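PDB 7BDV: Can2 from Sulfobacillus thermosulfidooxidans, which binds cyclic tetra-adenylate and acts as a dual-specificity nuclease that strengthens type III CRISPR defence. Local coordinates for residues A[283-295]-A[316-329]. Sequence-based numbering, arbitrary orientation.
Sequences YHNKLHVIECKTR and TNRVAGIKGKSMFA. With nucleotides of chain E.
Thr316 turns its methyl CG2 to Val289 CG1, 4.0 Å away, while its hydroxyl bonds back to Ile312 O. One turn on, Leu287 packs on Val319 and Ala320, with Leu287 CD2 4.0 Å from Ala320 CB. Gly321, with positive phi, is the first residue to leave helical backbone angles. Lys323 lays its CG 3.3 Å from N1 of the bound adenylate of chain E, and its backbone O meets Lys286 CD. Lys325 begins a parallel pairing: its N donates to Leu287 O (2.9 Å), and its O accepts from Val289 N. The Lys325 chain runs alongside His288, bending at chi3 (74°) so that NZ reaches ring atom NE2 at 3.2 Å, 30° out of the ring plane. The stronger polar partner of Lys325 NZ is Trp363 O. The other ring nitrogen, ND1, donates to Lys286 O, which fixes the imidazole's rotation. Met327 N and O continue the pairing with Val289 and Glu291. The Phe328 ring presents its edge to Glu291 O, with CD1 3.5 Å away. Ala329 N closes the pairing on Glu291 O. This is the beta-alpha-beta unit of the Card1-like endonuclease domain: helix 306-320 covers the Val289 face, helices 231-254 and 356-365 pack on Ile290, and strands 279-283 and 347-350 flank the pair.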
loop_
_atom_site.group_PDB
_atom_site.type_symbol
_atom_site.label_atom_id
_atom_site.label_comp_id
_atom_site.label_asym_id
_atom_site.label_seq_id
_atom_site.Cartn_x
_atom_site.Cartn_y
_atom_site.Cartn_z
ATOM N N TYR A 283 0.835 -12.302 15.583
ATOM C CA TYR A 283 -0.146 -13.389 15.791
ATOM C C TYR A 283 -0.193 -14.200 14.518
ATOM O O TYR A 283 -0.470 -13.595 13.486
ATOM C CB TYR A 283 -1.526 -12.823 16.126
ATOM C CG TYR A 283 -2.522 -13.878 16.510
ATOM C CD1 TYR A 283 -2.395 -14.502 17.722
ATOM C CD2 TYR A 283 -3.571 -14.262 15.681
ATOM C CE1 TYR A 283 -3.272 -15.494 18.121
ATOM C CE2 TYR A 283 -4.464 -15.248 16.064
ATOM C CZ TYR A 283 -4.309 -15.869 17.288
ATOM O OH TYR A 283 -5.144 -16.859 17.701
ATOM N N HIS A 284 0.099 -15.502 14.615
ATOM C CA HIS A 284 0.186 -16.423 13.455
ATOM C C HIS A 284 1.196 -15.867 12.455
ATOM O O HIS A 284 0.887 -15.862 11.257
ATOM C CB HIS A 284 -1.220 -16.635 12.866
ATOM C CG HIS A 284 -2.125 -17.397 13.767
ATOM N ND1 HIS A 284 -3.460 -17.619 13.460
ATOM C CD2 HIS A 284 -1.885 -18.008 14.952
ATOM C CE1 HIS A 284 -4.004 -18.330 14.427
ATOM N NE2 HIS A 284 -3.055 -18.570 15.368
ATOM N N ASN A 285 2.333 -15.358 12.932
ATOM C CA ASN A 285 3.462 -14.903 12.083
ATOM C C ASN A 285 3.083 -13.694 11.219
ATOM O O ASN A 285 3.800 -13.435 10.274
ATOM C CB ASN A 285 3.951 -16.037 11.188
ATOM C CG ASN A 285 4.447 -17.191 12.026
ATOM O OD1 ASN A 285 5.251 -16.975 12.933
ATOM N ND2 ASN A 285 3.923 -18.387 11.785
ATOM N N LYS A 286 2.024 -12.971 11.561
ATOM C CA LYS A 286 1.614 -11.737 10.841
ATOM C C LYS A 286 1.715 -10.547 11.787
ATOM O O LYS A 286 1.234 -10.689 12.955
ATOM C CB LYS A 286 0.177 -11.889 10.346
ATOM C CG LYS A 286 -0.032 -12.919 9.256
ATOM C CD LYS A 286 -1.479 -12.899 8.781
ATOM C CE LYS A 286 -1.893 -14.111 7.980
ATOM N NZ LYS A 286 -2.275 -15.226 8.884
ATOM N N LEU A 287 2.311 -9.443 11.328
ATOM C CA LEU A 287 2.412 -8.229 12.156
ATOM C C LEU A 287 1.063 -7.513 12.141
ATOM O O LEU A 287 0.499 -7.310 11.059
ATOM C CB LEU A 287 3.551 -7.347 11.684
ATOM C CG LEU A 287 3.925 -6.239 12.648
ATOM C CD1 LEU A 287 4.540 -6.812 13.911
ATOM C CD2 LEU A 287 4.887 -5.279 11.991
ATOM N N HIS A 288 0.574 -7.200 13.329
ATOM C CA HIS A 288 -0.696 -6.487 13.592
ATOM C C HIS A 288 -0.333 -5.107 14.126
ATOM O O HIS A 288 0.425 -5.027 15.106
ATOM C CB HIS A 288 -1.542 -7.293 14.567
ATOM C CG HIS A 288 -2.119 -8.560 14.054
ATOM N ND1 HIS A 288 -1.337 -9.651 13.738
ATOM C CD2 HIS A 288 -3.404 -8.951 13.870
ATOM C CE1 HIS A 288 -2.113 -10.641 13.333
ATOM N NE2 HIS A 288 -3.394 -10.232 13.400
ATOM N N VAL A 289 -0.843 -4.056 13.485
ATOM C CA VAL A 289 -0.635 -2.642 13.880
ATOM C C VAL A 289 -2.005 -2.036 14.213
ATOM O O VAL A 289 -2.923 -2.112 13.355
ATOM C CB VAL A 289 0.104 -1.895 12.756
ATOM C CG1 VAL A 289 0.342 -0.429 13.074
ATOM C CG2 VAL A 289 1.419 -2.599 12.401
ATOM N N ILE A 290 -2.158 -1.472 15.407
ATOM C CA ILE A 290 -3.360 -0.667 15.804
ATOM C C ILE A 290 -2.956 0.810 15.880
ATOM O O ILE A 290 -1.934 1.115 16.528
ATOM C CB ILE A 290 -3.956 -1.157 17.128
ATOM C CG1 ILE A 290 -4.258 -2.648 17.086
ATOM C CG2 ILE A 290 -5.188 -0.339 17.510
ATOM C CD1 ILE A 290 -4.491 -3.247 18.423
ATOM N N GLU A 291 -3.680 1.666 15.156
ATOM C CA GLU A 291 -3.719 3.139 15.345
ATOM C C GLU A 291 -4.872 3.476 16.303
ATOM O O GLU A 291 -6.049 3.192 15.973
ATOM C CB GLU A 291 -3.881 3.811 13.975
ATOM C CG GLU A 291 -3.837 5.325 14.011
ATOM C CD GLU A 291 -2.457 5.936 14.216
ATOM O OE1 GLU A 291 -1.446 5.176 14.245
ATOM O OE2 GLU A 291 -2.393 7.183 14.310
ATOM N N CYS A 292 -4.556 3.985 17.502
ATOM C CA CYS A 292 -5.571 4.353 18.540
ATOM C C CYS A 292 -5.279 5.717 19.180
ATOM O O CYS A 292 -6.047 6.097 20.079
ATOM C CB CYS A 292 -5.678 3.260 19.596
ATOM S SG CYS A 292 -4.058 2.665 20.135
ATOM N N LYS A 293 -4.244 6.433 18.719
ATOM C CA LYS A 293 -3.950 7.837 19.110
ATOM C C LYS A 293 -5.047 8.779 18.584
ATOM O O LYS A 293 -5.353 8.708 17.394
ATOM C CB LYS A 293 -2.578 8.279 18.599
ATOM C CG LYS A 293 -1.444 8.102 19.597
ATOM N N THR A 294 -5.600 9.619 19.459
ATOM C CA THR A 294 -6.502 10.767 19.136
ATOM C C THR A 294 -5.719 12.052 19.413
ATOM O O THR A 294 -5.595 12.365 20.624
ATOM C CB THR A 294 -7.786 10.759 19.991
ATOM O OG1 THR A 294 -8.321 9.442 20.118
ATOM C CG2 THR A 294 -8.887 11.638 19.437
ATOM N N ARG A 295 -5.125 12.701 18.400
ATOM C CA ARG A 295 -4.334 13.963 18.614
ATOM C C ARG A 295 -4.450 14.961 17.451
ATOM O O ARG A 295 -3.825 16.008 17.572
ATOM C CB ARG A 295 -2.861 13.633 18.898
ATOM C CG ARG A 295 -2.696 12.667 20.063
ATOM C CD ARG A 295 -1.330 12.606 20.676
ATOM N NE ARG A 295 -1.221 11.374 21.445
ATOM C CZ ARG A 295 -0.089 10.721 21.708
ATOM N NH1 ARG A 295 1.075 11.202 21.296
ATOM N NH2 ARG A 295 -0.131 9.586 22.391
ATOM N N THR A 316 1.913 0.805 7.065
ATOM C CA THR A 316 1.718 -0.627 7.374
ATOM C C THR A 316 2.130 -1.478 6.174
ATOM O O THR A 316 2.708 -2.548 6.391
ATOM C CB THR A 316 0.322 -0.942 7.917
ATOM O OG1 THR A 316 -0.619 -0.885 6.845
ATOM C CG2 THR A 316 -0.024 -0.035 9.076
ATOM N N ASN A 317 1.859 -1.011 4.963
ATOM C CA ASN A 317 2.259 -1.710 3.725
ATOM C C ASN A 317 3.795 -1.740 3.625
ATOM O O ASN A 317 4.325 -2.783 3.227
ATOM C CB ASN A 317 1.551 -1.120 2.502
ATOM C CG ASN A 317 0.115 -1.604 2.372
ATOM N N ARG A 318 4.494 -0.662 3.979
ATOM C CA ARG A 318 5.980 -0.612 3.912
ATOM C C ARG A 318 6.603 -1.456 5.047
ATOM O O ARG A 318 7.585 -2.176 4.774
ATOM C CB ARG A 318 6.441 0.848 3.919
ATOM C CG ARG A 318 7.788 1.121 3.257
ATOM C CD ARG A 318 7.771 1.052 1.742
ATOM N NE ARG A 318 6.700 1.843 1.132
ATOM C CZ ARG A 318 6.374 1.808 -0.160
ATOM N NH1 ARG A 318 7.019 1.013 -1.002
ATOM N NH2 ARG A 318 5.399 2.576 -0.613
ATOM N N VAL A 319 6.038 -1.431 6.252
ATOM C CA VAL A 319 6.692 -1.981 7.483
ATOM C C VAL A 319 6.344 -3.460 7.645
ATOM O O VAL A 319 7.196 -4.214 8.141
ATOM C CB VAL A 319 6.262 -1.170 8.717
ATOM C CG1 VAL A 319 6.417 -1.924 10.036
ATOM C CG2 VAL A 319 6.989 0.170 8.715
ATOM N N ALA A 320 5.109 -3.829 7.302
ATOM C CA ALA A 320 4.491 -5.127 7.595
ATOM C C ALA A 320 4.229 -5.916 6.302
ATOM O O ALA A 320 3.859 -7.078 6.418
ATOM C CB ALA A 320 3.216 -4.891 8.373
ATOM N N GLY A 321 4.410 -5.310 5.123
ATOM C CA GLY A 321 4.205 -5.978 3.832
ATOM C C GLY A 321 2.736 -6.286 3.581
ATOM O O GLY A 321 1.907 -5.837 4.343
ATOM N N ILE A 322 2.446 -7.098 2.569
ATOM C CA ILE A 322 1.078 -7.263 1.991
ATOM C C ILE A 322 0.242 -8.137 2.932
ATOM O O ILE A 322 -0.980 -7.951 2.944
ATOM C CB ILE A 322 1.123 -7.784 0.531
ATOM C CG1 ILE A 322 -0.288 -7.789 -0.084
ATOM C CG2 ILE A 322 1.811 -9.143 0.425
ATOM C CD1 ILE A 322 -0.363 -8.042 -1.583
ATOM N N LYS A 323 0.865 -9.020 3.721
ATOM C CA LYS A 323 0.156 -9.923 4.662
ATOM C C LYS A 323 0.028 -9.282 6.057
ATOM O O LYS A 323 -0.585 -9.921 6.952
ATOM C CB LYS A 323 0.861 -11.279 4.772
ATOM C CG LYS A 323 1.014 -12.039 3.469
ATOM C CD LYS A 323 -0.287 -12.256 2.730
ATOM C CE LYS A 323 -0.139 -13.248 1.595
ATOM N NZ LYS A 323 -1.359 -14.072 1.436
ATOM N N GLY A 324 0.628 -8.113 6.275
ATOM C CA GLY A 324 0.488 -7.332 7.520
ATOM C C GLY A 324 -0.939 -6.843 7.688
ATOM O O GLY A 324 -1.641 -6.722 6.670
ATOM N N LYS A 325 -1.380 -6.629 8.926
ATOM C CA LYS A 325 -2.795 -6.322 9.264
ATOM C C LYS A 325 -2.836 -5.044 10.093
ATOM O O LYS A 325 -2.030 -4.908 11.021
ATOM C CB LYS A 325 -3.427 -7.507 9.998
ATOM C CG LYS A 325 -3.678 -8.703 9.103
ATOM C CD LYS A 325 -3.977 -9.965 9.816
ATOM C CE LYS A 325 -5.373 -9.979 10.400
ATOM N NZ LYS A 325 -5.520 -11.185 11.252
ATOM N N SER A 326 -3.747 -4.138 9.755
ATOM C CA SER A 326 -3.859 -2.786 10.348
ATOM C C SER A 326 -5.281 -2.585 10.853
ATOM O O SER A 326 -6.246 -3.053 10.252
ATOM C CB SER A 326 -3.438 -1.743 9.362
ATOM O OG SER A 326 -4.249 -1.813 8.196
HETATM N N MSE A 327 -5.411 -1.930 12.004
HETATM C CA MSE A 327 -6.718 -1.592 12.549
HETATM C C MSE A 327 -6.706 -0.139 12.986
HETATM O O MSE A 327 -5.689 0.354 13.474
HETATM C CB MSE A 327 -7.069 -2.459 13.757
HETATM C CG MSE A 327 -8.250 -1.909 14.546
HETATM SE SE MSE A 327 -8.789 -3.122 15.935
HETATM C CE MSE A 327 -10.180 -4.250 15.103
ATOM N N PHE A 328 -7.848 0.525 12.799
ATOM C CA PHE A 328 -8.037 1.878 13.287
ATOM C C PHE A 328 -9.110 1.835 14.367
ATOM O O PHE A 328 -10.277 1.506 14.076
ATOM C CB PHE A 328 -8.349 2.814 12.116
ATOM C CG PHE A 328 -8.593 4.254 12.487
ATOM C CD1 PHE A 328 -7.975 4.827 13.586
ATOM C CD2 PHE A 328 -9.413 5.061 11.710
ATOM C CE1 PHE A 328 -8.185 6.153 13.915
ATOM C CE2 PHE A 328 -9.613 6.399 12.036
ATOM C CZ PHE A 328 -9.001 6.935 13.135
ATOM N N ALA A 329 -8.715 2.103 15.603
ATOM C CA ALA A 329 -9.581 2.073 16.806
ATOM C C ALA A 329 -9.777 3.499 17.306
ATOM O O ALA A 329 -8.774 4.240 17.395
ATOM C CB ALA A 329 -8.959 1.181 17.872
ATOM P P A E 1 6.687 -11.940 -3.962
ATOM O OP1 A E 1 7.885 -11.681 -3.066
ATOM O OP2 A E 1 5.628 -10.877 -3.717
ATOM O "O5'" A E 1 6.104 -13.385 -3.651
ATOM C "C5'" A E 1 5.766 -13.668 -2.297
ATOM C "C4'" A E 1 4.939 -14.912 -2.299
ATOM O "O4'" A E 1 4.916 -15.440 -0.957
ATOM C "C3'" A E 1 3.465 -14.729 -2.674
ATOM O "O3'" A E 1 2.952 -15.970 -3.054
ATOM C "C2'" A E 1 2.833 -14.448 -1.324
ATOM O "O2'" A E 1 1.452 -14.733 -1.352
ATOM C "C1'" A E 1 3.585 -15.497 -0.503
ATOM N N9 A E 1 3.643 -15.353 0.915
ATOM C C8 A E 1 3.553 -16.388 1.800
ATOM N N7 A E 1 3.675 -16.011 3.042
ATOM C C5 A E 1 3.890 -14.653 2.965
ATOM C C6 A E 1 4.110 -13.680 3.949
ATOM N N6 A E 1 4.161 -13.939 5.249
ATOM N N1 A E 1 4.314 -12.420 3.527
ATOM C C2 A E 1 4.272 -12.159 2.223
ATOM N N3 A E 1 4.040 -12.969 1.219
ATOM C C4 A E 1 3.883 -14.230 1.652
HETATM O O HOH W 1 -8.351 7.100 17.386
#